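Local coordinates for hypothetical protein (Staphylococcus aureus subsp. aureus, PDB 1QYI), which is of unknown function but carries a haloacid dehalogenase (HAD)-like hydrolase region, consistent with a hydrolase of that superfamily, at residues 90-95 and 116-121; 225-228 and 233-236; 292-297 and 311-316. One frame throughout, in Å; residues are numbered along the deposited sequence.

Contact 1 (90-95 and 116-121)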
loop_
_atom_site.group_PDB
_atom_site.type_symbol
_atom_site.label_atom_id
_atom_site.label_comp_id
_atom_site.label_asym_id
_atom_site.label_seq_id
_atom_site.Cartn_x
_atom_site.Cartn_y
_atom_site.Cartn_z
ATOM N N ILE A 90 20.123 7.565 11.753
ATOM C CA ILE A 90 21.158 8.584 11.604
ATOM C C ILE A 90 21.267 9.390 12.913
ATOM O O ILE A 90 22.356 9.785 13.322
ATOM C CB ILE A 90 20.821 9.536 10.395
ATOM C CG1 ILE A 90 20.989 8.782 9.084
ATOM C CG2 ILE A 90 21.741 10.750 10.382
ATOM C CD1 ILE A 90 20.243 9.398 7.923
ATOM N N ASP A 91 20.128 9.602 13.569
ATOM C CA ASP A 91 20.061 10.357 14.815
ATOM C C ASP A 91 20.781 9.648 15.970
ATOM O O ASP A 91 21.437 10.285 16.802
ATOM C CB ASP A 91 18.592 10.621 15.173
ATOM C CG ASP A 91 18.431 11.698 16.226
ATOM O OD1 ASP A 91 19.223 12.671 16.216
ATOM O OD2 ASP A 91 17.488 11.600 17.039
ATOM N N ILE A 92 20.645 8.328 16.014
ATOM C CA ILE A 92 21.274 7.508 17.040
ATOM C C ILE A 92 22.767 7.352 16.718
ATOM O O ILE A 92 23.603 7.281 17.622
ATOM C CB ILE A 92 20.599 6.100 17.116
ATOM C CG1 ILE A 92 19.118 6.257 17.439
ATOM C CG2 ILE A 92 21.258 5.240 18.187
ATOM C CD1 ILE A 92 18.348 4.963 17.430
ATOM N N LEU A 93 23.101 7.305 15.431
ATOM C CA LEU A 93 24.492 7.153 15.012
ATOM C C LEU A 93 25.350 8.388 15.254
ATOM O O LEU A 93 26.577 8.294 15.277
ATOM C CB LEU A 93 24.572 6.784 13.535
ATOM C CG LEU A 93 24.030 5.408 13.190
ATOM C CD1 LEU A 93 23.965 5.281 11.686
ATOM C CD2 LEU A 93 24.910 4.327 13.792
ATOM N N LYS A 94 24.714 9.539 15.429
ATOM C CA LYS A 94 25.450 10.771 15.666
ATOM C C LYS A 94 25.793 10.905 17.150
ATOM O O LYS A 94 26.330 11.921 17.586
ATOM C CB LYS A 94 24.617 11.965 15.195
ATOM C CG LYS A 94 25.367 13.282 15.142
ATOM C CD LYS A 94 24.512 14.382 14.527
ATOM C CE LYS A 94 23.282 14.674 15.374
ATOM N NZ LYS A 94 22.377 15.667 14.725
ATOM N N LYS A 95 25.481 9.866 17.922
ATOM C CA LYS A 95 25.766 9.855 19.351
ATOM C C LYS A 95 26.980 8.969 19.651
ATOM O O LYS A 95 27.489 8.962 20.773
ATOM C CB LYS A 95 24.549 9.353 20.138
ATOM C CG LYS A 95 23.280 10.171 19.928
ATOM C CD LYS A 95 23.307 11.499 20.664
ATOM C CE LYS A 95 23.028 11.323 22.157
ATOM N NZ LYS A 95 21.610 10.900 22.432
ATOM N N GLN A 116 22.492 -4.572 15.994
ATOM C CA GLN A 116 22.548 -5.107 17.353
ATOM C C GLN A 116 23.774 -4.691 18.174
ATOM O O GLN A 116 23.894 -5.051 19.349
ATOM C CB GLN A 116 22.488 -6.626 17.288
ATOM C CG GLN A 116 21.328 -7.130 16.459
ATOM C CD GLN A 116 21.412 -8.616 16.191
ATOM O OE1 GLN A 116 20.505 -9.205 15.604
ATOM N NE2 GLN A 116 22.508 -9.229 16.611
ATOM N N ASN A 117 24.669 -3.923 17.564
ATOM C CA ASN A 117 25.880 -3.496 18.243
ATOM C C ASN A 117 26.005 -1.984 18.374
ATOM O O ASN A 117 27.112 -1.443 18.371
ATOM C CB ASN A 117 27.104 -4.035 17.497
ATOM C CG ASN A 117 27.081 -5.542 17.358
ATOM O OD1 ASN A 117 26.747 -6.258 18.310
ATOM N ND2 ASN A 117 27.447 -6.038 16.187
ATOM N N ILE A 118 24.882 -1.295 18.505
ATOM C CA ILE A 118 24.916 0.154 18.607
ATOM C C ILE A 118 24.486 0.652 19.981
ATOM O O ILE A 118 25.104 1.557 20.539
ATOM C CB ILE A 118 24.007 0.785 17.524
ATOM C CG1 ILE A 118 24.583 0.516 16.136
ATOM C CG2 ILE A 118 23.878 2.266 17.755
ATOM C CD1 ILE A 118 23.665 0.920 15.016
ATOM N N SER A 119 23.430 0.047 20.518
ATOM C CA SER A 119 22.880 0.417 21.815
ATOM C C SER A 119 23.887 0.262 22.964
ATOM O O SER A 119 23.844 1.011 23.943
ATOM C CB SER A 119 21.636 -0.434 22.090
ATOM O OG SER A 119 20.834 0.127 23.121
ATOM N N THR A 120 24.791 -0.704 22.844
ATOM C CA THR A 120 25.786 -0.943 23.880
ATOM C C THR A 120 26.848 0.157 23.958
ATOM O O THR A 120 27.530 0.296 24.975
ATOM C CB THR A 120 26.502 -2.297 23.659
ATOM O OG1 THR A 120 27.314 -2.240 22.474
ATOM C CG2 THR A 120 25.473 -3.423 23.508
ATOM N N ASN A 121 26.971 0.942 22.889
ATOM C CA ASN A 121 27.961 2.016 22.818
ATOM C C ASN A 121 27.386 3.405 23.078
ATOM O O ASN A 121 28.052 4.418 22.838
ATOM C CB ASN A 121 28.641 2.002 21.451
ATOM C CG ASN A 121 29.479 0.762 21.236
ATOM O OD1 ASN A 121 29.519 0.208 20.139
ATOM N ND2 ASN A 121 30.166 0.326 22.284
#

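Contact 2 (225-228 and 233-236)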
loop_
_atom_site.group_PDB
_atom_site.type_symbol
_atom_site.label_atom_id
_atom_site.label_comp_id
_atom_site.label_asym_id
_atom_site.label_seq_id
_atom_site.Cartn_x
_atom_site.Cartn_y
_atom_site.Cartn_z
ATOM N N ASN A 225 -25.093 -10.279 -3.571
ATOM C CA ASN A 225 -26.017 -11.365 -3.858
ATOM C C ASN A 225 -27.173 -10.880 -4.735
ATOM O O ASN A 225 -27.496 -11.510 -5.737
ATOM C CB ASN A 225 -26.549 -11.941 -2.542
ATOM C CG ASN A 225 -27.260 -13.266 -2.727
ATOM O OD1 ASN A 225 -26.723 -14.198 -3.335
ATOM N ND2 ASN A 225 -28.469 -13.362 -2.191
ATOM N N ASP A 226 -27.795 -9.764 -4.364
ATOM C CA ASP A 226 -28.898 -9.237 -5.158
ATOM C C ASP A 226 -28.380 -8.775 -6.512
ATOM O O ASP A 226 -29.065 -8.914 -7.520
ATOM C CB ASP A 226 -29.587 -8.064 -4.455
ATOM C CG ASP A 226 -30.088 -8.420 -3.072
ATOM O OD1 ASP A 226 -30.432 -9.600 -2.829
ATOM O OD2 ASP A 226 -30.158 -7.501 -2.227
ATOM N N LEU A 227 -27.171 -8.216 -6.533
ATOM C CA LEU A 227 -26.567 -7.747 -7.777
ATOM C C LEU A 227 -26.535 -8.903 -8.766
ATOM O O LEU A 227 -26.841 -8.732 -9.950
ATOM C CB LEU A 227 -25.147 -7.243 -7.518
ATOM C CG LEU A 227 -24.840 -5.744 -7.602
ATOM C CD1 LEU A 227 -25.987 -4.907 -7.072
ATOM C CD2 LEU A 227 -23.559 -5.479 -6.815
ATOM N N LYS A 228 -26.172 -10.085 -8.277
ATOM C CA LYS A 228 -26.131 -11.263 -9.125
ATOM C C LYS A 228 -27.564 -11.651 -9.457
ATOM O O LYS A 228 -27.862 -12.060 -10.582
ATOM C CB LYS A 228 -25.400 -12.406 -8.410
ATOM C CG LYS A 228 -23.873 -12.369 -8.603
ATOM C CD LYS A 228 -23.138 -12.816 -7.347
ATOM C CE LYS A 228 -22.542 -14.199 -7.490
ATOM N NZ LYS A 228 -21.313 -14.184 -8.328
ATOM N N GLU A 233 -22.963 -9.708 -13.596
ATOM C CA GLU A 233 -21.737 -10.481 -13.470
ATOM C C GLU A 233 -20.754 -9.556 -12.746
ATOM O O GLU A 233 -20.574 -8.403 -13.145
ATOM C CB GLU A 233 -21.197 -10.844 -14.856
ATOM C CG GLU A 233 -20.481 -12.185 -14.919
ATOM C CD GLU A 233 -21.432 -13.353 -14.713
ATOM O OE1 GLU A 233 -22.376 -13.502 -15.530
ATOM O OE2 GLU A 233 -21.234 -14.121 -13.738
ATOM N N LEU A 234 -20.122 -10.049 -11.686
ATOM C CA LEU A 234 -19.185 -9.229 -10.919
ATOM C C LEU A 234 -17.714 -9.391 -11.330
ATOM O O LEU A 234 -17.314 -10.433 -11.847
ATOM C CB LEU A 234 -19.348 -9.532 -9.427
ATOM C CG LEU A 234 -20.786 -9.523 -8.889
ATOM C CD1 LEU A 234 -20.763 -9.652 -7.375
ATOM C CD2 LEU A 234 -21.486 -8.237 -9.292
ATOM N N GLY A 235 -16.924 -8.342 -11.104
ATOM C CA GLY A 235 -15.511 -8.369 -11.447
ATOM C C GLY A 235 -14.645 -7.490 -10.552
ATOM O O GLY A 235 -15.146 -6.538 -9.948
ATOM N N ILE A 236 -13.350 -7.806 -10.457
ATOM C CA ILE A 236 -12.414 -7.032 -9.628
ATOM C C ILE A 236 -11.119 -6.591 -10.337
ATOM O O ILE A 236 -10.442 -7.406 -10.961
ATOM C CB ILE A 236 -11.978 -7.826 -8.354
ATOM C CG1 ILE A 236 -13.172 -8.052 -7.434
ATOM C CG2 ILE A 236 -10.944 -7.029 -7.562
ATOM C CD1 ILE A 236 -13.745 -6.772 -6.873
HETATM O O HOH W 1 -19.372 -12.569 -9.905
#

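Contact 3 (292-297 and 311-316)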
loop_
_atom_site.group_PDB
_atom_site.type_symbol
_atom_site.label_atom_id
_atom_site.label_comp_id
_atom_site.label_asym_id
_atom_site.label_seq_id
_atom_site.Cartn_x
_atom_site.Cartn_y
_atom_site.Cartn_z
ATOM N N ALA A 292 -9.177 -7.070 -18.375
ATOM C CA ALA A 292 -8.898 -8.451 -18.023
ATOM C C ALA A 292 -9.991 -8.979 -17.099
ATOM O O ALA A 292 -10.362 -10.151 -17.161
ATOM C CB ALA A 292 -7.551 -8.542 -17.338
ATOM N N ALA A 293 -10.501 -8.102 -16.245
ATOM C CA ALA A 293 -11.546 -8.453 -15.298
ATOM C C ALA A 293 -12.897 -8.577 -15.991
ATOM O O ALA A 293 -13.842 -9.162 -15.447
ATOM C CB ALA A 293 -11.624 -7.408 -14.209
ATOM N N LEU A 294 -12.978 -8.038 -17.198
ATOM C CA LEU A 294 -14.217 -8.066 -17.951
ATOM C C LEU A 294 -14.333 -9.268 -18.879
ATOM O O LEU A 294 -15.311 -10.004 -18.806
ATOM C CB LEU A 294 -14.356 -6.768 -18.751
ATOM C CG LEU A 294 -15.756 -6.368 -19.230
ATOM C CD1 LEU A 294 -15.812 -4.868 -19.493
ATOM C CD2 LEU A 294 -16.105 -7.148 -20.465
ATOM N N TYR A 295 -13.342 -9.474 -19.744
ATOM C CA TYR A 295 -13.387 -10.591 -20.683
ATOM C C TYR A 295 -12.821 -11.907 -20.144
ATOM O O TYR A 295 -13.216 -12.985 -20.584
ATOM C CB TYR A 295 -12.667 -10.213 -21.980
ATOM C CG TYR A 295 -13.243 -9.000 -22.666
ATOM C CD1 TYR A 295 -14.592 -8.948 -23.021
ATOM C CD2 TYR A 295 -12.441 -7.889 -22.952
ATOM C CE1 TYR A 295 -15.131 -7.818 -23.639
ATOM C CE2 TYR A 295 -12.973 -6.753 -23.570
ATOM C CZ TYR A 295 -14.318 -6.726 -23.909
ATOM O OH TYR A 295 -14.863 -5.611 -24.509
ATOM N N GLY A 296 -11.904 -11.826 -19.192
ATOM C CA GLY A 296 -11.321 -13.036 -18.644
ATOM C C GLY A 296 -9.857 -12.787 -18.360
ATOM O O GLY A 296 -9.208 -12.016 -19.065
ATOM N N ASN A 297 -9.320 -13.433 -17.336
ATOM C CA ASN A 297 -7.932 -13.209 -16.994
ATOM C C ASN A 297 -7.009 -14.344 -17.418
ATOM O O ASN A 297 -6.567 -15.144 -16.597
ATOM C CB ASN A 297 -7.806 -12.948 -15.494
ATOM C CG ASN A 297 -6.407 -12.541 -15.097
ATOM O OD1 ASN A 297 -5.741 -11.779 -15.806
ATOM N ND2 ASN A 297 -5.960 -13.021 -13.943
ATOM N N ASN A 311 -13.137 2.607 -26.415
ATOM C CA ASN A 311 -14.577 2.372 -26.562
ATOM C C ASN A 311 -14.926 0.960 -27.046
ATOM O O ASN A 311 -15.546 0.794 -28.090
ATOM C CB ASN A 311 -15.157 3.403 -27.528
ATOM C CG ASN A 311 -16.668 3.426 -27.510
ATOM O OD1 ASN A 311 -17.305 3.942 -28.431
ATOM N ND2 ASN A 311 -17.260 2.877 -26.444
ATOM N N ILE A 312 -14.542 -0.050 -26.279
ATOM C CA ILE A 312 -14.808 -1.420 -26.668
ATOM C C ILE A 312 -16.069 -1.984 -26.018
ATOM O O ILE A 312 -16.405 -3.152 -26.217
ATOM C CB ILE A 312 -13.622 -2.324 -26.308
ATOM C CG1 ILE A 312 -13.355 -2.254 -24.799
ATOM C CG2 ILE A 312 -12.399 -1.899 -27.104
ATOM C CD1 ILE A 312 -12.417 -3.325 -24.281
ATOM N N VAL A 313 -16.762 -1.163 -25.233
ATOM C CA VAL A 313 -17.978 -1.614 -24.561
ATOM C C VAL A 313 -19.052 -0.532 -24.549
ATOM O O VAL A 313 -18.748 0.657 -24.625
ATOM C CB VAL A 313 -17.687 -2.027 -23.087
ATOM C CG1 VAL A 313 -16.612 -3.112 -23.045
ATOM C CG2 VAL A 313 -17.250 -0.811 -22.273
ATOM N N ASN A 314 -20.309 -0.953 -24.468
ATOM C CA ASN A 314 -21.404 0.001 -24.421
ATOM C C ASN A 314 -21.580 0.503 -23.001
ATOM O O ASN A 314 -21.327 -0.215 -22.031
ATOM C CB ASN A 314 -22.724 -0.615 -24.904
ATOM C CG ASN A 314 -22.747 -0.856 -26.406
ATOM O OD1 ASN A 314 -22.304 -0.013 -27.196
ATOM N ND2 ASN A 314 -23.289 -2.002 -26.809
ATOM N N LYS A 315 -22.042 1.740 -22.903
ATOM C CA LYS A 315 -22.269 2.422 -21.641
ATOM C C LYS A 315 -23.181 1.671 -20.663
ATOM O O LYS A 315 -23.038 1.820 -19.451
ATOM C CB LYS A 315 -22.857 3.797 -21.941
ATOM C CG LYS A 315 -22.482 4.878 -20.967
ATOM C CD LYS A 315 -20.978 5.069 -20.921
ATOM C CE LYS A 315 -20.617 6.524 -20.622
ATOM N NZ LYS A 315 -21.390 7.093 -19.465
ATOM N N ASP A 316 -24.109 0.868 -21.178
ATOM C CA ASP A 316 -25.032 0.139 -20.312
ATOM C C ASP A 316 -24.643 -1.284 -19.988
ATOM O O ASP A 316 -25.368 -1.989 -19.280
ATOM C CB ASP A 316 -26.441 0.109 -20.913
ATOM C CG ASP A 316 -27.303 1.246 -20.421
ATOM O OD1 ASP A 316 -27.078 1.707 -19.276
ATOM O OD2 ASP A 316 -28.223 1.661 -21.157
HETATM O O HOH W 2 -17.643 -5.818 -25.249
#

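Contact 1 (90-95 and 116-121)
The backbones of 90-95 and 116-121 come closest at Leu93 and Ile118, whose CA atoms lie 7.9 Å apart, where the last turn of helix 77-93 faces the loop that follows helix 111-115. Ile118 is the single residue of the loop to reach across, and its two branches divide the work. Its CG2 meets CG2 of Ile92 at 4.0 Å, while its CD1 meets CD2 of Leu93 at 3.8 Å. Both helix side chains cross that of Ile118 at about a right angle, and both contacts are between methyl groups. In Ile118 the CG1 branch stands anti to the carbonyl carbon (chi1 -67°), which leaves CG2 anti to the backbone N, and with chi2 extended (172°) CD1 is carried on to Leu93. The loop turns just after this point, Asn121 N bonding to Ile118 O at 3.1 Å. Phe104 of helix 98-106 touches both Leu93 and Ile118, and Phe126 packs on Ile92, so aromatic residues add to the apolar cluster. This is loop-to-helix packing in a helical, strand-free part of the chain: with all three touching residues buried and no hydrogen bond across, apolar contact holds the loop to the helix end.

Contact 2 (225-228 and 233-236)
A helix-to-strand connection of the alpha/beta HAD-like fold is formed here: helix 217-229 ends, the chain turns back within a few residues, and strand 233-237 enters the parallel sheet beside strand 3-6. Leu234 is the strand residue that meets the helix; its side chain sets off toward the helix, and its forked end touches two consecutive residues there. CD2 lies 4.2 Å from CB of Leu227, an apolar contact. The other methyl, CD1, packs 4.0 Å from CD of Lys228, the third methylene of the lysine chain. The side chains of Leu234 and Lys228 cross at about a right angle. Beyond this pair, Leu227 also reaches Phe6 of strand 3-6, and Leu234 packs on Ile4 of the same strand, while Tyr257 and Phe258 also pack on Leu234. Lys228 bends at chi2, chi3 and chi4, and this curled chain lays its CD methylene on Leu234 while NZ turns to a water and, through a weak hydrogen bond, to Tyr257 O. The Glu233 carboxylate is nearby, but Lys228 NZ and Glu233 OE2 remain 5.4 Å apart, without contact. No direct hydrogen bond joins the segments. Instead, one water accepts from both: weakly from Lys228 NZ at 3.0 Å, and from the backbone N of Leu234 at 3.2 Å.

Contact 3 (292-297 and 311-316)
Tyr295 reaches Ile312 and Val313 with its CG anti to the carbonyl carbon (chi1 -58°), and Ile312 answers with CG1 set between its own backbone N and carbonyl carbon (chi1 59°), a placement that carries CD1 to the tyrosine. There CD1 of Ile312 lies at the ring edge, in its plane, 3.5 Å from CE2 of Tyr295. Val313 meets the phenol end from an oblique direction, its CG1 3.4 Å from Tyr295 OH. The same valine methyl also packs against Leu294, 4.0 Å from its CD1, the two side chains lying alongside each other and running opposite ways. Leu294 serves its neighbour too: its CD2 sits over one face of the Tyr295 ring, offset toward the rim. The phenol oxygen makes no hydrogen bond directly across the contact. A water at the ring edge, in plane, joins the segments instead, hydrogen-bonded to Tyr295 OH at 2.9 Å and donating to Ile312 O at 3.1 Å. The contact thus combines an apolar patch with a single bridged polar pair at the protein surface. Val318 touches both Leu294 and Val313, and Ile334 packs on Ile312 and Val313. In this arrangement the end of helix 288-295 packs on the loop that leads into strand 318-322 of the parallel sheet, within the HAD-like region of the chain.

Overall arrangement
Along the chain the three contacts follow in series, each closing before the next opens. Contact 1 belongs to a helical part of the protein, lying on the opposite side of the chain's centre from the other two, with centres 55 Å from contact 2 and 56 Å from contact 3. Contacts 2 and 3 are neighbours, centres 14 Å apart, around the six-stranded parallel sheet: strand 233-237 takes part in contact 2, and the loop of contact 3 leads into strand 318-322, with strand 3-6 between these two strands. They touch where Ile236 O packs on Ala293 CB at 3.5 Å. The elongated chain thus pairs an alpha/beta HAD-like part with a distant helical one.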